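PDB 5UGZ: putative thioesterase from Escherichia coli, which is a type II thioesterase of the colibactin NRPS/PKS pathway, unusual in releasing biosynthetic intermediates, probably by hydrolysing their thioester links to carrier proteins. Local coordinates for residues H109-D113 with H114-M118; E136-L139 with H140-P143; Q145-M148 with E149-K153. One frame throughout, in Å; residues are numbered along the deposited sequence.

How the contacts relate
The chain has the parallel sheet expected of an alpha/beta-hydrolase thioesterase, and its three local contacts fall in two regions. Contact 1 finishes helix 99-113, whose other end follows a probable nucleophile elbow containing S98. Contacts 2 and 3 are neighbours in the helical insertion between strands 121-125 and 198-203, which probably forms the lid. Their centres are 10 Å apart, and L139 of contact 2 makes most of the junction, helped by L142: L139 O lies 3.3 Å from F147 CD1, while L139 CD2 packs against CG of E150 at 3.6 Å. Contacts 1 and 3 lie on opposite sides of the chain's centre, their own centres 38 Å apart, and do not touch.

Contact 1: H109-D113 with H114-M118; sequences HYILD and HGHDM
The backbone of 109-113 leaves its helix by handing carbonyls I111 and L112 to H114, G115 and H116, with G115 swinging to positive phi (95°). G115 N donates to L112 O at 2.9 Å, and H116 N reaches back to I111 O in a weak but nearly straight bond. H114 N also donates to I111 O.

A histidine imidazole adds a side-chain bond to this ending. H114 ND1 gives its hydrogen to Y110 O at 2.8 Å, the oxygen sitting at the ring edge, near the ring plane. The same ring placement carries CE1 over one face of the Y110 phenol, toward its rim, with CE1 only 3.2 Å from Y110 CE2. The two rings are oblique, their planes at 46°, and Y80 of helix 72-83 stacks on H114 while meeting Y110 edge to face.

The pair of backward bonds around a left-handed glycine is the Schellman motif, here closing helix 99-113 before the loop to strand 121-125. Beyond it the chain folds back along the helix. I111 CG2 packs at 3.4 Å against H116 CB, the two side chains crossing at about a right angle, and H116 NE2 is hydrogen-bonded to Y80. Farther on, M118, bent at chi2 and chi3, brings CE to 3.8 Å from L112 CD1. A water donates to L112 O and, weakly, to H116 O, while the D113 carboxylate turns aside to a salt bridge with R192.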
ATOM      1  N   HIS A 109      11.750  -4.083   4.826  1.00 15.19           N
ATOM      2  CA  HIS A 109      12.645  -4.658   5.824  1.00 16.20           C
ATOM      3  C   HIS A 109      12.934  -6.126   5.539  1.00 15.81           C
ATOM      4  O   HIS A 109      14.043  -6.590   5.802  1.00 17.20           O
ATOM      5  CB  HIS A 109      12.059  -4.465   7.219  1.00 15.66           C
ATOM      6  CG  HIS A 109      12.162  -3.054   7.720  1.00 18.16           C
ATOM      7  ND1 HIS A 109      13.319  -2.542   8.267  1.00 18.37           N
ATOM      8  CD2 HIS A 109      11.256  -2.047   7.756  1.00 15.71           C
ATOM      9  CE1 HIS A 109      13.120  -1.285   8.622  1.00 18.94           C
ATOM     10  NE2 HIS A 109      11.874  -0.961   8.326  1.00 18.27           N
ATOM     11  N   TYR A 110      11.967  -6.860   4.972  1.00 15.32           N
ATOM     12  CA  TYR A 110      12.179  -8.259   4.606  1.00 14.80           C
ATOM     13  C   TYR A 110      13.144  -8.371   3.431  1.00 16.86           C
ATOM     14  O   TYR A 110      13.956  -9.300   3.370  1.00 17.67           O
ATOM     15  CB  TYR A 110      10.817  -8.894   4.283  1.00 13.76           C
ATOM     16  CG  TYR A 110      10.761 -10.378   3.938  1.00 16.13           C
ATOM     17  CD1 TYR A 110      10.514 -11.343   4.921  1.00 16.43           C
ATOM     18  CD2 TYR A 110      10.887 -10.809   2.622  1.00 15.70           C
ATOM     19  CE1 TYR A 110      10.421 -12.692   4.607  1.00 14.21           C
ATOM     20  CE2 TYR A 110      10.802 -12.152   2.303  1.00 15.84           C
ATOM     21  CZ  TYR A 110      10.580 -13.087   3.306  1.00 15.80           C
ATOM     22  OH  TYR A 110      10.499 -14.417   2.982  1.00 18.53           O
ATOM     23  N   ILE A 111      13.059  -7.439   2.482  1.00 16.20           N
ATOM     24  CA  ILE A 111      14.038  -7.361   1.402  1.00 15.10           C
ATOM     25  C   ILE A 111      15.425  -7.104   1.980  1.00 17.05           C
ATOM     26  O   ILE A 111      16.395  -7.799   1.658  1.00 17.89           O
ATOM     27  CB  ILE A 111      13.622  -6.267   0.394  1.00 17.36           C
ATOM     28  CG1 ILE A 111      12.400  -6.715  -0.423  1.00 16.33           C
ATOM     29  CG2 ILE A 111      14.789  -5.827  -0.503  1.00 16.05           C
ATOM     30  CD1 ILE A 111      11.650  -5.583  -1.117  1.00 13.63           C
ATOM     31  N   LEU A 112      15.527  -6.111   2.870  1.00 16.86           N
ATOM     32  CA  LEU A 112      16.802  -5.795   3.509  1.00 18.33           C
ATOM     33  C   LEU A 112      17.344  -6.982   4.312  1.00 19.31           C
ATOM     34  O   LEU A 112      18.543  -7.274   4.251  1.00 17.43           O
ATOM     35  CB  LEU A 112      16.648  -4.552   4.393  1.00 17.35           C
ATOM     36  CG  LEU A 112      16.639  -3.197   3.667  1.00 17.31           C
ATOM     37  CD1 LEU A 112      16.209  -2.107   4.612  1.00 17.82           C
ATOM     38  CD2 LEU A 112      17.998  -2.879   3.115  1.00 18.28           C
ATOM     39  N   ASP A 113      16.478  -7.686   5.060  1.00 18.15           N
ATOM     40  CA  ASP A 113      16.893  -8.922   5.740  1.00 19.19           C
ATOM     41  C   ASP A 113      17.474  -9.960   4.786  1.00 19.71           C
ATOM     42  O   ASP A 113      18.209 -10.852   5.229  1.00 19.09           O
ATOM     43  CB  ASP A 113      15.724  -9.587   6.473  1.00 17.62           C
ATOM     44  CG  ASP A 113      15.200  -8.769   7.612  1.00 19.18           C
ATOM     45  OD1 ASP A 113      15.907  -7.845   8.069  1.00 21.41           O
ATOM     46  OD2 ASP A 113      14.071  -9.060   8.056  1.00 19.36           O
ATOM     47  N   HIS A 114      17.121  -9.900   3.502  1.00 17.88           N
ATOM     48  CA  HIS A 114      17.673 -10.808   2.510  1.00 17.86           C
ATOM     49  C   HIS A 114      18.996 -10.329   1.921  1.00 20.13           C
ATOM     50  O   HIS A 114      19.655 -11.090   1.212  1.00 24.94           O
ATOM     51  CB  HIS A 114      16.650 -11.039   1.394  1.00 16.63           C
ATOM     52  CG  HIS A 114      15.636 -12.091   1.723  1.00 15.66           C
ATOM     53  ND1 HIS A 114      14.601 -11.876   2.603  1.00 15.45           N
ATOM     54  CD2 HIS A 114      15.516 -13.373   1.310  1.00 15.79           C
ATOM     55  CE1 HIS A 114      13.875 -12.973   2.699  1.00 16.35           C
ATOM     56  NE2 HIS A 114      14.411 -13.898   1.928  1.00 14.53           N
ATOM     57  N   GLY A 115      19.416  -9.113   2.210  1.00 19.12           N
ATOM     58  CA  GLY A 115      20.664  -8.622   1.692  1.00 19.22           C
ATOM     59  C   GLY A 115      20.583  -7.821   0.419  1.00 20.81           C
ATOM     60  O   GLY A 115      21.609  -7.674  -0.254  1.00 22.89           O
ATOM     61  N   HIS A 116      19.413  -7.308   0.060  1.00 19.49           N
ATOM     62  CA  HIS A 116      19.294  -6.390  -1.061  1.00 20.92           C
ATOM     63  C   HIS A 116      19.627  -4.978  -0.597  1.00 20.73           C
ATOM     64  O   HIS A 116      19.646  -4.687   0.597  1.00 19.65           O
ATOM     65  CB  HIS A 116      17.886  -6.436  -1.652  1.00 17.88           C
ATOM     66  CG  HIS A 116      17.505  -7.776  -2.198  1.00 19.02           C
ATOM     67  ND1 HIS A 116      17.858  -8.190  -3.463  1.00 19.80           N
ATOM     68  CD2 HIS A 116      16.800  -8.794  -1.653  1.00 19.45           C
ATOM     69  CE1 HIS A 116      17.387  -9.406  -3.674  1.00 19.80           C
ATOM     70  NE2 HIS A 116      16.742  -9.796  -2.590  1.00 18.62           N
ATOM     71  N   ASP A 117      19.859  -4.089  -1.560  1.00 22.43           N
ATOM     72  CA  ASP A 117      20.145  -2.703  -1.223  1.00 23.02           C
ATOM     73  C   ASP A 117      18.879  -1.977  -0.791  1.00 21.24           C
ATOM     74  O   ASP A 117      17.756  -2.452  -0.981  1.00 21.02           O
ATOM     75  CB  ASP A 117      20.757  -1.949  -2.401  1.00 23.01           C
ATOM     76  CG  ASP A 117      22.031  -2.584  -2.905  1.00 27.82           C
ATOM     77  OD1 ASP A 117      22.893  -2.969  -2.074  1.00 24.58           O
ATOM     78  OD2 ASP A 117      22.160  -2.696  -4.144  1.00 29.67           O
ATOM     79  N   MET A 118      19.097  -0.803  -0.205  1.00 18.87           N
ATOM     80  CA  MET A 118      18.019   0.077   0.225  1.00 20.25           C
ATOM     81  C   MET A 118      17.272   0.638  -0.991  1.00 19.89           C
ATOM     82  O   MET A 118      17.895   0.947  -2.007  1.00 18.93           O
ATOM     83  CB  MET A 118      18.613   1.212   1.063  1.00 18.49           C
ATOM     84  CG  MET A 118      17.640   2.152   1.753  1.00 19.82           C
ATOM     85  SD  MET A 118      16.905   1.593   3.307  1.00 20.18           S
ATOM     86  CE  MET A 118      18.328   1.004   4.216  1.00 15.44           C
TER
HETATM   87  O   HOH W   1      20.792  -5.608   3.618  1.00 18.44           O

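Contact 2: E136-L139 with H140-P143; sequences EVIL and HTLP
H140 meets I138, two residues back, through CE1 of its imidazole, the approach being oblique. Its CG occupies the crowded position between backbone N and carbonyl carbon (chi1 71°), and this turns the ring back toward I138. CE1 lies 3.3 Å from I138 CD1 and almost as near to CG1. The isoleucine's extended branch, with CG1 anti to the backbone N, crosses the ring at a slant, CE1 being the ring atom nearest both of its carbons. The H140 backbone N is hydrogen-bonded to E183 of helix 165-183. The other carboxylate oxygen of E183 takes L139 N, so one acidic side chain holds two successive peptide N-H groups.

T141 approaches the same isoleucine with its hydroxyl end: OG1 is 3.4 Å from I138 CG1. The branch from I138 is therefore in touch with both the imidazole and the threonine oxygen.

L142 supplies the hydrogen bond of the contact. Its N donates to L139 O at 2.9 Å and is nearly straight at hydrogen (166°). CB of L142 also presses on that oxygen, at 3.3 Å. The two leucine side chains run alongside each other, pointing the same way, and L139 CD2 touches L142 CD1 at 3.9 Å. L139 is the buried member of the pair and packs on F147, E150 and I151 of the next helix, while L142 O accepts a hydrogen bond from K176.

L139 to L142 form a type I beta turn, with P143 following as N-cap of helix 144-154, that leads directly into a helix of the segment that probably serves as the lid of this alpha/beta-hydrolase.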
ATOM      1  N   GLU A 136      -9.309   0.311  15.530  1.00 55.96           N
ATOM      2  CA  GLU A 136     -10.175   0.661  16.654  1.00 55.97           C
ATOM      3  C   GLU A 136     -11.337  -0.307  16.795  1.00 50.40           C
ATOM      4  O   GLU A 136     -12.085  -0.222  17.776  1.00 49.76           O
ATOM      5  CB  GLU A 136     -10.708   2.093  16.492  1.00 52.93           C
ATOM      6  CG  GLU A 136     -11.562   2.293  15.254  1.00 53.74           C
ATOM      7  CD  GLU A 136     -10.761   2.156  13.970  1.00 57.57           C
ATOM      8  OE1 GLU A 136      -9.522   2.035  14.062  1.00 56.19           O
ATOM      9  OE2 GLU A 136     -11.361   2.165  12.872  1.00 60.60           O
ATOM     10  N   VAL A 137     -11.503  -1.212  15.835  1.00 49.44           N
ATOM     11  CA  VAL A 137     -12.542  -2.229  15.869  1.00 44.01           C
ATOM     12  C   VAL A 137     -12.019  -3.457  15.145  1.00 42.27           C
ATOM     13  O   VAL A 137     -11.198  -3.359  14.231  1.00 44.94           O
ATOM     14  CB  VAL A 137     -13.849  -1.714  15.232  1.00 45.56           C
ATOM     15  CG1 VAL A 137     -14.493  -0.672  16.138  1.00 49.43           C
ATOM     16  CG2 VAL A 137     -13.569  -1.125  13.852  1.00 40.26           C
ATOM     17  N   ILE A 138     -12.484  -4.622  15.574  1.00 42.16           N
ATOM     18  CA  ILE A 138     -12.242  -5.874  14.868  1.00 35.73           C
ATOM     19  C   ILE A 138     -13.492  -6.142  14.036  1.00 36.36           C
ATOM     20  O   ILE A 138     -14.517  -6.617  14.549  1.00 35.64           O
ATOM     21  CB  ILE A 138     -11.924  -7.020  15.831  1.00 36.96           C
ATOM     22  CG1 ILE A 138     -11.845  -8.349  15.072  1.00 34.96           C
ATOM     23  CG2 ILE A 138     -12.968  -7.086  16.946  1.00 37.30           C
ATOM     24  CD1 ILE A 138     -11.189  -9.478  15.853  1.00 35.07           C
ATOM     25  N   LEU A 139     -13.418  -5.811  12.745  1.00 33.13           N
ATOM     26  CA  LEU A 139     -14.538  -6.000  11.830  1.00 30.20           C
ATOM     27  C   LEU A 139     -14.523  -7.359  11.149  1.00 29.27           C
ATOM     28  O   LEU A 139     -15.581  -7.873  10.764  1.00 26.56           O
ATOM     29  CB  LEU A 139     -14.518  -4.919  10.752  1.00 29.99           C
ATOM     30  CG  LEU A 139     -14.605  -3.463  11.186  1.00 32.95           C
ATOM     31  CD1 LEU A 139     -14.480  -2.565   9.966  1.00 30.56           C
ATOM     32  CD2 LEU A 139     -15.916  -3.221  11.914  1.00 33.23           C
ATOM     33  N   HIS A 140     -13.346  -7.945  10.968  1.00 28.81           N
ATOM     34  CA  HIS A 140     -13.258  -9.126  10.135  1.00 27.47           C
ATOM     35  C   HIS A 140     -14.039 -10.305  10.704  1.00 27.14           C
ATOM     36  O   HIS A 140     -14.326 -11.243   9.952  1.00 30.84           O
ATOM     37  CB  HIS A 140     -11.779  -9.489   9.905  1.00 25.02           C
ATOM     38  CG  HIS A 140     -11.071 -10.032  11.112  1.00 23.99           C
ATOM     39  ND1 HIS A 140     -10.279  -9.252  11.928  1.00 25.33           N
ATOM     40  CD2 HIS A 140     -11.015 -11.284  11.623  1.00 24.18           C
ATOM     41  CE1 HIS A 140      -9.786  -9.997  12.902  1.00 24.84           C
ATOM     42  NE2 HIS A 140     -10.212 -11.236  12.736  1.00 23.69           N
ATOM     43  N   THR A 141     -14.413 -10.278  11.984  1.00 26.38           N
ATOM     44  CA  THR A 141     -15.202 -11.354  12.583  1.00 26.92           C
ATOM     45  C   THR A 141     -16.704 -11.114  12.513  1.00 27.95           C
ATOM     46  O   THR A 141     -17.470 -11.928  13.038  1.00 30.60           O
ATOM     47  CB  THR A 141     -14.798 -11.594  14.050  1.00 28.73           C
ATOM     48  OG1 THR A 141     -14.520 -10.348  14.713  1.00 30.96           O
ATOM     49  CG2 THR A 141     -13.592 -12.512  14.125  1.00 27.49           C
ATOM     50  N   LEU A 142     -17.142 -10.029  11.889  1.00 28.10           N
ATOM     51  CA  LEU A 142     -18.555  -9.809  11.652  1.00 27.87           C
ATOM     52  C   LEU A 142     -19.061 -10.715  10.532  1.00 30.68           C
ATOM     53  O   LEU A 142     -18.338 -10.986   9.566  1.00 30.32           O
ATOM     54  CB  LEU A 142     -18.818  -8.359  11.264  1.00 26.37           C
ATOM     55  CG  LEU A 142     -18.794  -7.293  12.351  1.00 27.24           C
ATOM     56  CD1 LEU A 142     -18.648  -5.928  11.711  1.00 24.70           C
ATOM     57  CD2 LEU A 142     -20.058  -7.364  13.180  1.00 25.91           C
ATOM     58  N   PRO A 143     -20.306 -11.195  10.639  1.00 33.47           N
ATOM     59  CA  PRO A 143     -20.947 -11.852   9.494  1.00 29.63           C
ATOM     60  C   PRO A 143     -20.725 -11.038   8.228  1.00 30.80           C
ATOM     61  O   PRO A 143     -20.619  -9.810   8.271  1.00 28.50           O
ATOM     62  CB  PRO A 143     -22.424 -11.881   9.891  1.00 31.84           C
ATOM     63  CG  PRO A 143     -22.402 -11.873  11.379  1.00 31.10           C
ATOM     64  CD  PRO A 143     -21.191 -11.130  11.816  1.00 29.80           C
TER

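Contact 3: Q145-M148 with E149-K153; sequences QAFM and EEIVK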
ATOM      1  N   GLN A 145     -22.503 -10.047   5.770  1.00 26.45           N
ATOM      2  CA  GLN A 145     -23.439  -8.971   5.469  1.00 27.21           C
ATOM      3  C   GLN A 145     -23.169  -7.742   6.330  1.00 29.32           C
ATOM      4  O   GLN A 145     -23.171  -6.608   5.834  1.00 29.01           O
ATOM      5  CB  GLN A 145     -24.867  -9.454   5.677  1.00 29.42           C
ATOM      6  CG  GLN A 145     -25.886  -8.357   5.487  1.00 31.82           C
ATOM      7  CD  GLN A 145     -26.544  -8.435   4.142  1.00 35.45           C
ATOM      8  OE1 GLN A 145     -26.061  -7.849   3.164  1.00 38.62           O
ATOM      9  NE2 GLN A 145     -27.648  -9.180   4.070  1.00 35.59           N
ATOM     10  N   ALA A 146     -22.946  -7.950   7.630  1.00 30.55           N
ATOM     11  CA  ALA A 146     -22.677  -6.835   8.534  1.00 30.22           C
ATOM     12  C   ALA A 146     -21.311  -6.199   8.271  1.00 28.08           C
ATOM     13  O   ALA A 146     -21.157  -4.979   8.408  1.00 26.15           O
ATOM     14  CB  ALA A 146     -22.778  -7.317   9.979  1.00 26.93           C
ATOM     15  N   PHE A 147     -20.311  -7.007   7.911  1.00 28.46           N
ATOM     16  CA  PHE A 147     -18.992  -6.477   7.573  1.00 27.37           C
ATOM     17  C   PHE A 147     -19.080  -5.500   6.404  1.00 27.34           C
ATOM     18  O   PHE A 147     -18.648  -4.347   6.506  1.00 28.53           O
ATOM     19  CB  PHE A 147     -18.042  -7.639   7.253  1.00 26.45           C
ATOM     20  CG  PHE A 147     -16.678  -7.209   6.782  1.00 26.62           C
ATOM     21  CD1 PHE A 147     -15.703  -6.816   7.692  1.00 28.96           C
ATOM     22  CD2 PHE A 147     -16.361  -7.217   5.432  1.00 24.50           C
ATOM     23  CE1 PHE A 147     -14.438  -6.415   7.260  1.00 26.07           C
ATOM     24  CE2 PHE A 147     -15.098  -6.817   4.993  1.00 22.96           C
ATOM     25  CZ  PHE A 147     -14.137  -6.420   5.911  1.00 23.45           C
ATOM     26  N   MET A 148     -19.668  -5.935   5.289  1.00 28.65           N
ATOM     27  CA  MET A 148     -19.695  -5.098   4.095  1.00 29.13           C
ATOM     28  C   MET A 148     -20.495  -3.824   4.311  1.00 33.80           C
ATOM     29  O   MET A 148     -20.162  -2.784   3.732  1.00 31.01           O
ATOM     30  CB  MET A 148     -20.254  -5.882   2.914  1.00 30.75           C
ATOM     31  CG  MET A 148     -19.390  -7.071   2.513  1.00 31.67           C
ATOM     32  SD  MET A 148     -17.721  -6.573   2.047  1.00 27.43           S
ATOM     33  CE  MET A 148     -18.077  -5.507   0.653  1.00 29.37           C
ATOM     34  N   GLU A 149     -21.554  -3.880   5.124  1.00 34.26           N
ATOM     35  CA  GLU A 149     -22.278  -2.658   5.450  1.00 32.67           C
ATOM     36  C   GLU A 149     -21.394  -1.718   6.257  1.00 30.80           C
ATOM     37  O   GLU A 149     -21.400  -0.503   6.036  1.00 34.72           O
ATOM     38  CB  GLU A 149     -23.574  -2.989   6.197  1.00 33.36           C
ATOM     39  CG  GLU A 149     -24.579  -3.817   5.378  1.00 32.52           C
ATOM     40  CD  GLU A 149     -25.915  -4.049   6.094  1.00 38.71           C
ATOM     41  OE1 GLU A 149     -26.652  -3.068   6.322  1.00 41.30           O
ATOM     42  OE2 GLU A 149     -26.234  -5.216   6.428  1.00 38.63           O
ATOM     43  N   GLU A 150     -20.590  -2.265   7.165  1.00 31.85           N
ATOM     44  CA  GLU A 150     -19.733  -1.406   7.973  1.00 32.77           C
ATOM     45  C   GLU A 150     -18.637  -0.756   7.140  1.00 33.00           C
ATOM     46  O   GLU A 150     -18.277   0.401   7.381  1.00 34.40           O
ATOM     47  CB  GLU A 150     -19.116  -2.192   9.122  1.00 29.30           C
ATOM     48  CG  GLU A 150     -18.287  -1.320  10.035  1.00 30.43           C
ATOM     49  CD  GLU A 150     -19.112  -0.248  10.743  1.00 34.24           C
ATOM     50  OE1 GLU A 150     -20.334  -0.439  10.935  1.00 33.45           O
ATOM     51  OE2 GLU A 150     -18.536   0.789  11.118  1.00 33.79           O
ATOM     52  N   ILE A 151     -18.063  -1.482   6.178  1.00 33.12           N
ATOM     53  CA  ILE A 151     -16.943  -0.882   5.461  1.00 33.85           C
ATOM     54  C   ILE A 151     -17.448   0.068   4.384  1.00 32.06           C
ATOM     55  O   ILE A 151     -16.760   1.033   4.039  1.00 32.45           O
ATOM     56  CB  ILE A 151     -15.981  -1.944   4.891  1.00 31.62           C
ATOM     57  CG1 ILE A 151     -16.632  -2.777   3.790  1.00 29.43           C
ATOM     58  CG2 ILE A 151     -15.410  -2.822   6.016  1.00 27.60           C
ATOM     59  CD1 ILE A 151     -15.617  -3.591   3.000  1.00 29.68           C
ATOM     60  N   VAL A 152     -18.646  -0.171   3.849  1.00 31.61           N
ATOM     61  CA  VAL A 152     -19.304   0.850   3.034  1.00 32.99           C
ATOM     62  C   VAL A 152     -19.565   2.094   3.875  1.00 35.53           C
ATOM     63  O   VAL A 152     -19.377   3.226   3.413  1.00 39.82           O
ATOM     64  CB  VAL A 152     -20.598   0.292   2.405  1.00 36.00           C
ATOM     65  CG1 VAL A 152     -21.629   1.378   2.227  1.00 35.37           C
ATOM     66  CG2 VAL A 152     -20.307  -0.356   1.059  1.00 35.13           C
ATOM     67  N   LYS A 153     -19.961   1.908   5.134  1.00 35.81           N
ATOM     68  CA  LYS A 153     -20.194   3.056   6.003  1.00 34.56           C
ATOM     69  C   LYS A 153     -18.906   3.827   6.271  1.00 35.36           C
ATOM     70  O   LYS A 153     -18.926   5.059   6.365  1.00 33.38           O
ATOM     71  CB  LYS A 153     -20.823   2.603   7.316  1.00 34.62           C
ATOM     72  CG  LYS A 153     -21.085   3.724   8.274  1.00 36.28           C
ATOM     73  CD  LYS A 153     -21.772   3.207   9.509  1.00 39.90           C
ATOM     74  CE  LYS A 153     -22.618   2.008   9.151  1.00 43.14           C
ATOM     75  NZ  LYS A 153     -23.539   1.637  10.265  1.00 50.40           N
TER
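Helix 144-154, probably part of the lid over the hydrolase core, supplies a regular run of i to i+4 bonds in which the carbonyls of Q145, A146, F147 and M148 accept from the backbone N-H groups of E149, E150, I151 and V152. The bond from I151 N to F147 O is 2.9 Å long.

F147 and I151 carry the buried side. I151 CG2 stands over one face of the phenyl ring, 4.0 Å from its centroid, as a CH-pi contact. With CG1 of I151 set between backbone N and carbonyl carbon (chi1 67°), CG2 falls on the side facing that ring. CD1, on the other branch, reaches both M148 SD, at 3.8 Å, and the F147 ring at CE2; the M148 and I151 side chains lie alongside. F147 also meets Y179 of helix 165-183 edge to face, and M148 packs on M168 and T172 of that helix.

On the exposed side, CG of E149 rests 3.2 Å from Q145 O, and its OE2 lies 3.3 Å from Q145 CG. The amide and carboxylate planes there are nearly perpendicular.

The chemistry is thus divided: the apolar side chains F147, M148 and I151 pack on helix 165-183, one face of the F147 ring being taken by I151 CG2 within the helix, while the E149 carboxylate stays at the surface.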